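Local atomic coordinates of CAIP (Helicobacter cinaedi, PDB entry 5LBH), a protein that probably takes up and stores iron as a Dps-like mini-ferritin and, as an antigen, promotes the differentiation of macrophages into foam cells. Residues Leu7-Gln12 with Met65-Leu70; Ala15-Val20 with Ala77-Glu82; Lys21-His26 with Glu43-Phe48; Trp27-Met32 with Phe87-Ile92. One frame throughout, in Å; residues are numbered along the deposited sequence.

Contact 1. Residues Leu7-Gln12 with Met65-Leu70; sequences LLKQIQ and MPYVTL
Gln-12 reads the backbone of Tyr-67 at both of its polar atoms, which ties the first helix of the ferritin-like four-helix bundle to the loop leading from helix 34-61 into the short helix 70-76. The amide oxygen OE1 of Gln-12 receives the N-H of Tyr-67 at 3.0 Å, in the carbonyl plane and on a lone pair, although the bond is bent to 139° at the hydrogen. The other half is straighter: NE2 of Gln-12 donates to Tyr-67 O over 2.9 Å, coming from above the plane of that carbonyl. With CG anti to the backbone N (chi1 -172°) and the chain extended beyond it, Gln-12 delivers a flat amide whose rotation is fixed by two bonds. Pro-66 CB packs beside the same OE1.

The second grip is aromatic. Lys-9 crosses Tyr-67 at about a right angle, its chain bending at chi3 so that CE and NZ both lie over one face of the ring, NZ in a cation-pi contact 3.7 Å from the centroid and CE in a CH-pi contact. At the ring edge, in plane, sits the carbonyl O of Lys-9, 3.3 Å from Tyr-67 CE2. Val-68 and Thr-69 pack on a second subunit. At the tip of the ring a water bridges the two segments, 2.8 Å from Tyr-67 OH and donating to Gln-10 OE1.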
# COMPACT_ATOMS: atom_id res chain seq x y z
N LEU A 7 -41.40 -5.24 4.05
CA LEU A 7 -40.66 -4.13 4.64
C LEU A 7 -39.36 -3.87 3.88
O LEU A 7 -38.97 -2.71 3.70
CB LEU A 7 -40.39 -4.40 6.13
CG LEU A 7 -41.50 -3.94 7.08
CD1 LEU A 7 -41.29 -4.49 8.47
CD2 LEU A 7 -41.50 -2.41 7.15
N LEU A 8 -38.69 -4.94 3.44
CA LEU A 8 -37.47 -4.79 2.66
C LEU A 8 -37.70 -4.01 1.35
O LEU A 8 -36.89 -3.14 1.00
CB LEU A 8 -36.87 -6.16 2.36
CG LEU A 8 -36.16 -6.94 3.46
CD1 LEU A 8 -35.91 -8.36 2.95
CD2 LEU A 8 -34.86 -6.28 3.94
N LYS A 9 -38.77 -4.32 0.60
CA LYS A 9 -38.96 -3.59 -0.66
C LYS A 9 -39.43 -2.17 -0.41
O LYS A 9 -39.17 -1.28 -1.23
CB LYS A 9 -39.91 -4.27 -1.64
CG LYS A 9 -40.08 -5.74 -1.53
CD LYS A 9 -40.71 -6.28 -2.80
CE LYS A 9 -41.87 -5.40 -3.25
NZ LYS A 9 -42.34 -5.81 -4.61
N GLN A 10 -40.11 -1.93 0.70
CA GLN A 10 -40.42 -0.55 1.07
C GLN A 10 -39.12 0.22 1.33
O GLN A 10 -38.93 1.33 0.81
CB GLN A 10 -41.36 -0.55 2.28
CG GLN A 10 -41.75 0.84 2.76
CD GLN A 10 -42.64 1.55 1.78
OE1 GLN A 10 -43.59 0.98 1.24
NE2 GLN A 10 -42.33 2.80 1.50
N ILE A 11 -38.20 -0.37 2.10
CA ILE A 11 -36.88 0.24 2.29
C ILE A 11 -36.20 0.49 0.94
O ILE A 11 -35.58 1.53 0.71
CB ILE A 11 -36.01 -0.66 3.19
CG1 ILE A 11 -36.65 -0.85 4.58
CG2 ILE A 11 -34.61 -0.10 3.29
CD1 ILE A 11 -35.72 -1.14 5.67
N GLN A 12 -36.31 -0.48 0.03
CA GLN A 12 -35.70 -0.35 -1.29
C GLN A 12 -36.24 0.88 -2.02
O GLN A 12 -35.47 1.70 -2.53
CB GLN A 12 -35.95 -1.62 -2.10
CG GLN A 12 -35.20 -1.66 -3.42
CD GLN A 12 -35.76 -2.66 -4.40
OE1 GLN A 12 -36.71 -3.38 -4.10
NE2 GLN A 12 -35.19 -2.71 -5.59
N MET A 65 -39.12 -11.32 -5.39
CA MET A 65 -38.61 -10.35 -6.34
C MET A 65 -38.70 -8.97 -5.72
O MET A 65 -39.76 -8.61 -5.18
CB MET A 65 -39.39 -10.36 -7.66
CG MET A 65 -39.30 -11.63 -8.51
SD MET A 65 -40.96 -12.08 -9.09
CE MET A 65 -41.50 -10.57 -9.90
N PRO A 66 -37.64 -8.19 -5.75
CA PRO A 66 -37.72 -6.79 -5.32
C PRO A 66 -38.28 -5.95 -6.46
O PRO A 66 -38.56 -6.44 -7.55
CB PRO A 66 -36.27 -6.43 -4.99
CG PRO A 66 -35.44 -7.36 -5.85
CD PRO A 66 -36.28 -8.57 -6.20
N TYR A 67 -38.42 -4.65 -6.19
CA TYR A 67 -38.80 -3.75 -7.27
C TYR A 67 -37.69 -3.69 -8.29
O TYR A 67 -36.50 -3.81 -7.97
CB TYR A 67 -39.09 -2.35 -6.73
CG TYR A 67 -40.30 -2.30 -5.85
CD1 TYR A 67 -41.56 -2.67 -6.33
CD2 TYR A 67 -40.20 -1.83 -4.54
CE1 TYR A 67 -42.68 -2.60 -5.51
CE2 TYR A 67 -41.31 -1.75 -3.72
CZ TYR A 67 -42.54 -2.14 -4.20
OH TYR A 67 -43.64 -2.05 -3.36
N VAL A 68 -38.08 -3.55 -9.55
CA VAL A 68 -37.12 -3.59 -10.65
C VAL A 68 -37.26 -2.43 -11.62
O VAL A 68 -36.44 -2.30 -12.53
CB VAL A 68 -37.25 -4.97 -11.34
CG1 VAL A 68 -37.55 -4.91 -12.82
CG2 VAL A 68 -36.03 -5.83 -10.99
N THR A 69 -38.20 -1.51 -11.41
CA THR A 69 -38.33 -0.34 -12.26
C THR A 69 -38.55 0.88 -11.37
O THR A 69 -39.15 0.79 -10.30
CB THR A 69 -39.48 -0.45 -13.25
OG1 THR A 69 -40.64 -0.91 -12.57
CG2 THR A 69 -39.13 -1.46 -14.34
N LEU A 70 -38.05 2.04 -11.84
CA LEU A 70 -38.29 3.29 -11.13
C LEU A 70 -39.76 3.64 -11.09
O LEU A 70 -40.22 4.25 -10.11
CB LEU A 70 -37.50 4.42 -11.81
CG LEU A 70 -36.02 4.39 -11.45
CD1 LEU A 70 -35.28 5.49 -12.18
CD2 LEU A 70 -35.84 4.52 -9.93
O HOH W 1 -43.45 -1.03 -0.72

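Contact 2. Residues Ala15-Val20 with Ala77-Glu82; sequences ASVFYV and AKIKEE
The long connection that spans a ferritin-like bundle lengthwise, joining its second and third helices, has here left helix 70-76 and runs as an irregular chain along the flank of helix 4-28. Val-17 is the residue on which it rests. Its two methyls divide the work: CG2, anti to the carbonyl carbon, meets Ala-77 CB at 3.5 Å, whereas CG1, anti to the backbone N (chi1 172°), lies 3.6 Å from the carbonyl O of Ile-79 and 3.7 Å from Glu-81 CG. Glu-81 passes Val-17 at about a right angle, touching it with aliphatic carbon. Its carboxylate is engaged elsewhere, accepting from the backbone N atoms of Leu-70 and Ala-71 of a second subunit, at the start of that subunit's helix 70-76. A water 2.6 Å from Glu-81 OE2 also reaches Val-17 O, but only weakly, at 3.4 Å. Ile-79 completes the apolar side, its CD1 lying loosely against Phe-18 CB at 4.4 Å. Between the segments the contact is thus chiefly apolar. Phe-18 meets Phe-48 of helix 34-61 edge-to-face. Ile-79, touching Val-17 and Phe-18, also packs on Tyr-102 and Phe-103, so the loop covers the seam between helices 4-28 and 89-116.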
# COMPACT_ATOMS: atom_id res chain seq x y z
N ALA A 15 -35.16 4.09 -0.40
CA ALA A 15 -33.73 4.32 -0.63
C ALA A 15 -33.48 4.92 -2.00
O ALA A 15 -32.66 5.84 -2.14
CB ALA A 15 -32.92 3.03 -0.47
N SER A 16 -34.16 4.42 -3.04
CA SER A 16 -33.89 4.95 -4.37
C SER A 16 -34.35 6.40 -4.50
O SER A 16 -33.71 7.19 -5.19
CB SER A 16 -34.52 4.08 -5.47
OG SER A 16 -35.93 4.15 -5.51
N VAL A 17 -35.45 6.77 -3.83
CA VAL A 17 -35.89 8.16 -3.87
C VAL A 17 -34.95 9.04 -3.05
O VAL A 17 -34.57 10.13 -3.48
CB VAL A 17 -37.35 8.27 -3.39
CG1 VAL A 17 -37.77 9.73 -3.22
CG2 VAL A 17 -38.27 7.54 -4.39
N PHE A 18 -34.54 8.58 -1.87
CA PHE A 18 -33.61 9.34 -1.04
C PHE A 18 -32.28 9.51 -1.75
O PHE A 18 -31.64 10.58 -1.67
CB PHE A 18 -33.43 8.64 0.30
CG PHE A 18 -32.72 9.46 1.33
CD1 PHE A 18 -31.49 9.07 1.85
CD2 PHE A 18 -33.28 10.65 1.79
CE1 PHE A 18 -30.84 9.85 2.80
CE2 PHE A 18 -32.63 11.43 2.74
CZ PHE A 18 -31.41 11.03 3.25
N TYR A 19 -31.85 8.46 -2.46
CA TYR A 19 -30.61 8.53 -3.23
C TYR A 19 -30.59 9.74 -4.16
O TYR A 19 -29.61 10.49 -4.21
CB TYR A 19 -30.45 7.22 -4.00
CG TYR A 19 -29.27 7.14 -4.92
CD1 TYR A 19 -29.45 7.24 -6.30
CD2 TYR A 19 -27.98 6.93 -4.43
CE1 TYR A 19 -28.39 7.15 -7.15
CE2 TYR A 19 -26.89 6.84 -5.30
CZ TYR A 19 -27.11 6.96 -6.65
OH TYR A 19 -26.07 6.87 -7.54
N VAL A 20 -31.69 9.97 -4.88
CA VAL A 20 -31.74 11.09 -5.81
C VAL A 20 -31.93 12.40 -5.06
O VAL A 20 -31.31 13.41 -5.41
CB VAL A 20 -32.84 10.87 -6.88
CG1 VAL A 20 -33.06 12.13 -7.68
CG2 VAL A 20 -32.43 9.75 -7.83
N ALA A 77 -42.73 4.48 -2.88
CA ALA A 77 -41.95 5.30 -1.96
C ALA A 77 -42.87 6.16 -1.11
O ALA A 77 -43.85 6.73 -1.61
CB ALA A 77 -40.99 6.19 -2.74
N LYS A 78 -42.58 6.22 0.18
CA LYS A 78 -43.25 7.20 1.02
C LYS A 78 -42.44 8.46 1.21
O LYS A 78 -43.01 9.51 1.52
CB LYS A 78 -43.58 6.59 2.39
CG LYS A 78 -44.53 5.43 2.26
CD LYS A 78 -45.28 5.16 3.54
CE LYS A 78 -46.33 4.08 3.31
NZ LYS A 78 -47.34 4.06 4.42
N ILE A 79 -41.12 8.40 1.02
CA ILE A 79 -40.31 9.61 1.09
C ILE A 79 -40.64 10.49 -0.10
O ILE A 79 -40.71 10.02 -1.24
CB ILE A 79 -38.81 9.25 1.15
CG1 ILE A 79 -38.49 8.76 2.55
CG2 ILE A 79 -37.93 10.45 0.81
CD1 ILE A 79 -37.11 8.44 2.76
N LYS A 80 -40.88 11.78 0.17
CA LYS A 80 -41.31 12.70 -0.87
C LYS A 80 -40.12 13.19 -1.68
O LYS A 80 -39.04 13.41 -1.14
CB LYS A 80 -42.04 13.90 -0.27
CG LYS A 80 -43.19 13.55 0.67
CD LYS A 80 -44.47 13.24 -0.08
CE LYS A 80 -45.63 12.96 0.88
NZ LYS A 80 -45.87 14.09 1.84
N GLU A 81 -40.32 13.34 -2.99
CA GLU A 81 -39.32 13.99 -3.81
C GLU A 81 -39.30 15.49 -3.56
O GLU A 81 -40.27 16.07 -3.07
CB GLU A 81 -39.53 13.66 -5.29
CG GLU A 81 -39.13 12.22 -5.61
CD GLU A 81 -38.88 11.95 -7.08
OE1 GLU A 81 -39.86 11.89 -7.86
OE2 GLU A 81 -37.67 11.84 -7.46
N GLU A 82 -38.15 16.11 -3.83
CA GLU A 82 -37.93 17.52 -3.58
C GLU A 82 -37.70 18.28 -4.89
O GLU A 82 -36.73 18.01 -5.61
CB GLU A 82 -36.75 17.72 -2.62
CG GLU A 82 -36.40 19.17 -2.34
CD GLU A 82 -37.56 19.98 -1.82
OE1 GLU A 82 -38.45 20.33 -2.61
OE2 GLU A 82 -37.59 20.29 -0.61
O HOH W 2 -35.98 12.45 -5.55

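Contact 3. Residues Lys21-His26 with Glu43-Phe48; sequences KVHNFH and EIYEQF. With FE (Fe (III) ion), chain V.
Three rings, His-23, His-26 and Tyr-45, form the dense side of this antiparallel helix pair, whose local axes pass 9.2 Å apart at 165°. The chi1 of Tyr-45 puts CG in the crowded position between backbone N and carbonyl carbon and lays the ring between the two histidines. One face receives His-23 in a face-to-face stack, with centroids 3.6 Å apart, planes only 16° from parallel, and His-23 NE2 over the centre of the phenol ring. ND1 of His-23 is hydrogen-bonded to Tyr-19 O, one turn earlier in the helix, which fixes the imidazole's rotation. The edge of Tyr-45 turns to His-26 instead: the planes stand at 84°, and Tyr-45 CE2 lies over the imidazole face, 3.8 Å from His-26 CD2.

His-26, with CG anti to the backbone N, is the metal-binding member of the cluster. Its NE2 binds the iron(III) ion at 2.4 Å, a water is a further ligand at 2.6 Å, and Asp-53 and Glu-57 of a second subunit complete the ligands found, the intersubunit arrangement of Dps ferroxidase sites. ND1 of His-26 is hydrogen-bonded to Thr-41 OG1, a second-shell link that orients the ring.

Packing is looser away from the rings, where Val-22 CG1 touches Tyr-45 CB at 3.9 Å and Ile-44 CG2 at 4.1 Å. On the outer side Glu-43, Glu-46 and Gln-47 are solvent-exposed. Ile-44 and Phe-48 pack on Tyr-100 of helix 89-116, and Phe-25 on Ala-95, so helices 4-28 and 34-61 close against the bundle's third helix.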
# COMPACT_ATOMS: atom_id res chain seq x y z
N LYS A 21 -32.77 12.42 -4.03
CA LYS A 21 -32.92 13.65 -3.25
C LYS A 21 -31.58 14.14 -2.70
O LYS A 21 -31.31 15.35 -2.68
CB LYS A 21 -33.89 13.43 -2.09
CG LYS A 21 -34.10 14.69 -1.30
CD LYS A 21 -34.92 14.47 -0.06
CE LYS A 21 -36.38 14.24 -0.32
NZ LYS A 21 -37.13 14.14 0.99
N VAL A 22 -30.73 13.22 -2.24
CA VAL A 22 -29.46 13.64 -1.66
C VAL A 22 -28.50 14.16 -2.75
O VAL A 22 -27.71 15.07 -2.48
CB VAL A 22 -28.87 12.49 -0.83
CG1 VAL A 22 -27.46 12.81 -0.31
CG2 VAL A 22 -29.80 12.16 0.33
N HIS A 23 -28.56 13.64 -3.98
CA HIS A 23 -27.79 14.26 -5.07
C HIS A 23 -28.20 15.72 -5.25
O HIS A 23 -27.36 16.60 -5.48
CB HIS A 23 -28.00 13.48 -6.37
CG HIS A 23 -27.09 12.30 -6.54
ND1 HIS A 23 -27.39 11.05 -6.02
CD2 HIS A 23 -25.93 12.16 -7.22
CE1 HIS A 23 -26.43 10.20 -6.35
NE2 HIS A 23 -25.53 10.85 -7.08
N ASN A 24 -29.49 16.00 -5.11
CA ASN A 24 -29.98 17.37 -5.20
C ASN A 24 -29.41 18.25 -4.08
O ASN A 24 -28.92 19.35 -4.34
CB ASN A 24 -31.51 17.31 -5.20
CG ASN A 24 -32.17 18.66 -5.24
OD1 ASN A 24 -31.53 19.67 -5.51
ND2 ASN A 24 -33.48 18.67 -5.03
N PHE A 25 -29.43 17.76 -2.83
CA PHE A 25 -28.74 18.49 -1.76
C PHE A 25 -27.26 18.68 -2.08
O PHE A 25 -26.67 19.74 -1.83
CB PHE A 25 -28.88 17.75 -0.43
CG PHE A 25 -30.30 17.63 0.06
CD1 PHE A 25 -31.26 18.54 -0.34
CD2 PHE A 25 -30.66 16.60 0.91
CE1 PHE A 25 -32.57 18.43 0.11
CE2 PHE A 25 -31.96 16.49 1.37
CZ PHE A 25 -32.92 17.40 0.97
N HIS A 26 -26.64 17.63 -2.62
CA HIS A 26 -25.22 17.64 -2.94
C HIS A 26 -24.88 18.71 -3.98
O HIS A 26 -23.84 19.36 -3.89
CB HIS A 26 -24.83 16.24 -3.41
CG HIS A 26 -23.43 16.11 -3.90
ND1 HIS A 26 -22.33 16.19 -3.06
CD2 HIS A 26 -22.95 15.86 -5.14
CE1 HIS A 26 -21.23 16.00 -3.77
NE2 HIS A 26 -21.58 15.80 -5.03
N GLU A 43 -21.08 11.18 0.65
CA GLU A 43 -20.95 9.98 1.46
C GLU A 43 -22.31 9.35 1.76
O GLU A 43 -22.44 8.12 1.78
CB GLU A 43 -20.22 10.31 2.75
CG GLU A 43 -18.79 10.72 2.52
CD GLU A 43 -18.09 11.07 3.81
OE1 GLU A 43 -16.86 10.87 3.89
OE2 GLU A 43 -18.78 11.56 4.74
N ILE A 44 -23.34 10.17 1.99
CA ILE A 44 -24.66 9.65 2.32
C ILE A 44 -25.29 8.95 1.12
O ILE A 44 -25.86 7.86 1.25
CB ILE A 44 -25.56 10.77 2.86
CG1 ILE A 44 -25.04 11.28 4.21
CG2 ILE A 44 -27.02 10.33 2.90
CD1 ILE A 44 -25.88 12.42 4.79
N TYR A 45 -25.24 9.55 -0.07
CA TYR A 45 -25.92 8.85 -1.15
C TYR A 45 -25.17 7.59 -1.57
O TYR A 45 -25.80 6.67 -2.09
CB TYR A 45 -26.21 9.79 -2.35
CG TYR A 45 -25.07 10.36 -3.19
CD1 TYR A 45 -24.20 9.53 -3.93
CD2 TYR A 45 -24.91 11.75 -3.32
CE1 TYR A 45 -23.18 10.08 -4.73
CE2 TYR A 45 -23.91 12.29 -4.12
CZ TYR A 45 -23.04 11.46 -4.82
OH TYR A 45 -22.06 12.02 -5.61
N GLU A 46 -23.86 7.51 -1.31
CA GLU A 46 -23.14 6.27 -1.60
C GLU A 46 -23.51 5.17 -0.61
O GLU A 46 -23.59 4.00 -0.99
CB GLU A 46 -21.62 6.51 -1.58
CG GLU A 46 -21.09 7.26 -2.81
CD GLU A 46 -19.63 7.75 -2.67
OE1 GLU A 46 -19.02 7.61 -1.57
OE2 GLU A 46 -19.10 8.32 -3.65
N GLN A 47 -23.82 5.54 0.64
CA GLN A 47 -24.23 4.53 1.61
C GLN A 47 -25.64 4.01 1.32
O GLN A 47 -25.88 2.81 1.47
CB GLN A 47 -24.18 5.11 3.03
CG GLN A 47 -22.78 5.35 3.58
CD GLN A 47 -22.09 4.04 3.99
OE1 GLN A 47 -21.08 3.64 3.38
NE2 GLN A 47 -22.61 3.38 5.02
N PHE A 48 -26.53 4.88 0.83
CA PHE A 48 -27.87 4.43 0.46
C PHE A 48 -27.90 3.72 -0.88
O PHE A 48 -28.83 2.94 -1.12
CB PHE A 48 -28.85 5.60 0.50
CG PHE A 48 -29.42 5.84 1.88
CD1 PHE A 48 -28.72 6.61 2.81
CD2 PHE A 48 -30.61 5.24 2.26
CE1 PHE A 48 -29.22 6.80 4.09
CE2 PHE A 48 -31.12 5.44 3.54
CZ PHE A 48 -30.43 6.21 4.45
FE FE V . -20.39 15.41 -7.10
O HOH W 3 -17.91 16.09 -6.87

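Contact 4. Residues Trp27-Met32 with Phe87-Ile92; sequences WNVKGM and FCSKEI
Two very short, weakly bonded parallel strands, 29-30 and 87-88, pair at Val-29 and Phe-87, where Phe-87 bonds to the residues flanking Val-29: its N-H goes to Asn-28 O at 2.9 Å, and its carbonyl O takes the N-H of Lys-30 at 2.7 Å. The first donor stands above the plane of its carbonyl, while the second arrives nearly along the C=O axis. Val-29 CA adds a C-H...O contact to Phe-87 O at 3.3 Å. This miniature sheet closes one end of the four-helix bundle of the ferritin-like fold, since it follows helix 4-28 on one strand and leads into helix 89-116 on the other, with Cys-88 at the N-cap position.

Val-29 and Phe-87 direct their side chains to the same face of the sheet. The ring of Phe-87 lies alongside Asn-28, its CD1 being 4.0 Å from Asn-28 CB. Lys-30 starts from the other face and leads off to a hydrogen bond between its NZ and Ser-86 OG, while the amide of Asn-28 is turned to Asn-24, whose OD1 accepts from ND2.

Beyond the strands, Gly-31 has a phi of 103°, at which a CB would be jammed against the carbonyl O of Lys-30. Its backbone bonds to a third subunit, whereas Trp-27 NE1 is hydrogen-bonded to Asp-53 of a second subunit, an iron ligand, and so is a second-shell contact of the metal site. Ser-89 OG, hydrogen-bonded to Thr-37 OG1, lies 3.9 Å from Val-29 CG2, and Ile-92 CD1 abuts Val-29 CB at 3.8 Å.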
# COMPACT_ATOMS: atom_id res chain seq x y z
N TRP A 27 -25.75 18.89 -4.97
CA TRP A 27 -25.49 19.82 -6.07
C TRP A 27 -25.84 21.27 -5.74
O TRP A 27 -25.21 22.19 -6.26
CB TRP A 27 -26.29 19.41 -7.31
CG TRP A 27 -25.98 18.08 -7.87
CD1 TRP A 27 -24.76 17.47 -7.93
CD2 TRP A 27 -26.90 17.18 -8.51
NE1 TRP A 27 -24.86 16.25 -8.55
CE2 TRP A 27 -26.17 16.04 -8.92
CE3 TRP A 27 -28.28 17.22 -8.76
CZ2 TRP A 27 -26.76 14.95 -9.55
CZ3 TRP A 27 -28.88 16.15 -9.39
CH2 TRP A 27 -28.12 15.02 -9.78
N ASN A 28 -26.87 21.50 -4.91
CA ASN A 28 -27.51 22.81 -4.82
C ASN A 28 -27.36 23.46 -3.45
O ASN A 28 -28.12 24.38 -3.12
CB ASN A 28 -28.99 22.69 -5.18
CG ASN A 28 -29.21 22.28 -6.63
OD1 ASN A 28 -28.54 22.77 -7.53
ND2 ASN A 28 -30.18 21.40 -6.86
N VAL A 29 -26.43 22.96 -2.62
CA VAL A 29 -26.09 23.64 -1.37
C VAL A 29 -25.39 24.97 -1.67
O VAL A 29 -24.55 25.06 -2.59
CB VAL A 29 -25.26 22.72 -0.45
CG1 VAL A 29 -23.96 22.28 -1.11
CG2 VAL A 29 -24.96 23.42 0.85
N LYS A 30 -25.74 26.00 -0.92
CA LYS A 30 -25.13 27.31 -1.04
C LYS A 30 -24.61 27.69 0.33
O LYS A 30 -24.94 27.06 1.33
CB LYS A 30 -26.15 28.34 -1.53
CG LYS A 30 -26.73 28.00 -2.88
CD LYS A 30 -25.74 28.14 -4.01
CE LYS A 30 -26.34 27.57 -5.29
NZ LYS A 30 -27.81 27.87 -5.44
N GLY A 31 -23.77 28.73 0.38
CA GLY A 31 -23.35 29.29 1.65
C GLY A 31 -21.95 28.88 2.04
O GLY A 31 -21.33 28.00 1.44
N MET A 32 -21.46 29.52 3.11
CA MET A 32 -20.04 29.43 3.46
C MET A 32 -19.64 27.99 3.77
O MET A 32 -18.51 27.57 3.47
CB MET A 32 -19.74 30.34 4.65
CG MET A 32 -18.42 31.13 4.57
SD MET A 32 -18.24 32.30 3.17
CE MET A 32 -16.76 31.69 2.37
N PHE A 87 -30.34 25.21 -1.53
CA PHE A 87 -30.47 24.94 -0.10
C PHE A 87 -29.32 25.56 0.67
O PHE A 87 -28.18 25.58 0.20
CB PHE A 87 -30.52 23.43 0.19
CG PHE A 87 -31.49 22.68 -0.67
CD1 PHE A 87 -31.09 22.14 -1.88
CD2 PHE A 87 -32.82 22.54 -0.27
CE1 PHE A 87 -31.98 21.46 -2.68
CE2 PHE A 87 -33.72 21.86 -1.05
CZ PHE A 87 -33.30 21.31 -2.26
N CYS A 88 -29.63 26.11 1.84
CA CYS A 88 -28.59 26.36 2.81
C CYS A 88 -28.33 25.09 3.62
O CYS A 88 -29.12 24.15 3.62
CB CYS A 88 -28.96 27.56 3.68
SG CYS A 88 -30.22 27.29 4.89
N SER A 89 -27.18 25.06 4.28
CA SER A 89 -26.72 23.85 4.94
C SER A 89 -27.58 23.48 6.14
O SER A 89 -27.69 22.30 6.47
CB SER A 89 -25.27 24.04 5.37
OG SER A 89 -24.45 23.10 4.70
N LYS A 90 -28.20 24.46 6.81
CA LYS A 90 -29.06 24.11 7.93
C LYS A 90 -30.36 23.47 7.45
O LYS A 90 -30.90 22.58 8.12
CB LYS A 90 -29.35 25.34 8.79
CG LYS A 90 -29.84 25.01 10.18
CD LYS A 90 -31.05 25.85 10.57
CE LYS A 90 -32.09 25.85 9.45
NZ LYS A 90 -33.41 26.48 9.81
N GLU A 91 -30.88 23.88 6.30
CA GLU A 91 -32.07 23.24 5.79
C GLU A 91 -31.80 21.78 5.42
O GLU A 91 -32.60 20.89 5.74
CB GLU A 91 -32.60 24.04 4.60
CG GLU A 91 -33.51 23.25 3.70
CD GLU A 91 -34.15 24.07 2.58
OE1 GLU A 91 -33.60 25.15 2.22
OE2 GLU A 91 -35.20 23.61 2.08
N ILE A 92 -30.66 21.50 4.78
CA ILE A 92 -30.30 20.13 4.42
C ILE A 92 -30.14 19.25 5.66
O ILE A 92 -30.57 18.09 5.68
CB ILE A 92 -29.02 20.11 3.57
CG1 ILE A 92 -29.28 20.69 2.18
CG2 ILE A 92 -28.39 18.72 3.53
CD1 ILE A 92 -28.04 20.81 1.33

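How the contacts relate
Helix 4-28 and the turn after it give all four contacts their first segments, taken in order along its length. Contacts 1, 2 and 4 draw their partners, in the same order, from the connection between helices 34-61 and 89-116 and the start of the latter, so their segments alternate along the chain. Contact 3 lies nested inside the loops closed by contacts 1 and 2, and pairs the helix with its sequence neighbour. Centres of contacts 1 and 4 lie about 30 Å apart, on opposite sides of the chain's centre; contacts 2 and 3, about 10 Å apart, touch. All four reach a second subunit, and contact 3 holds the iron ligand at that interface.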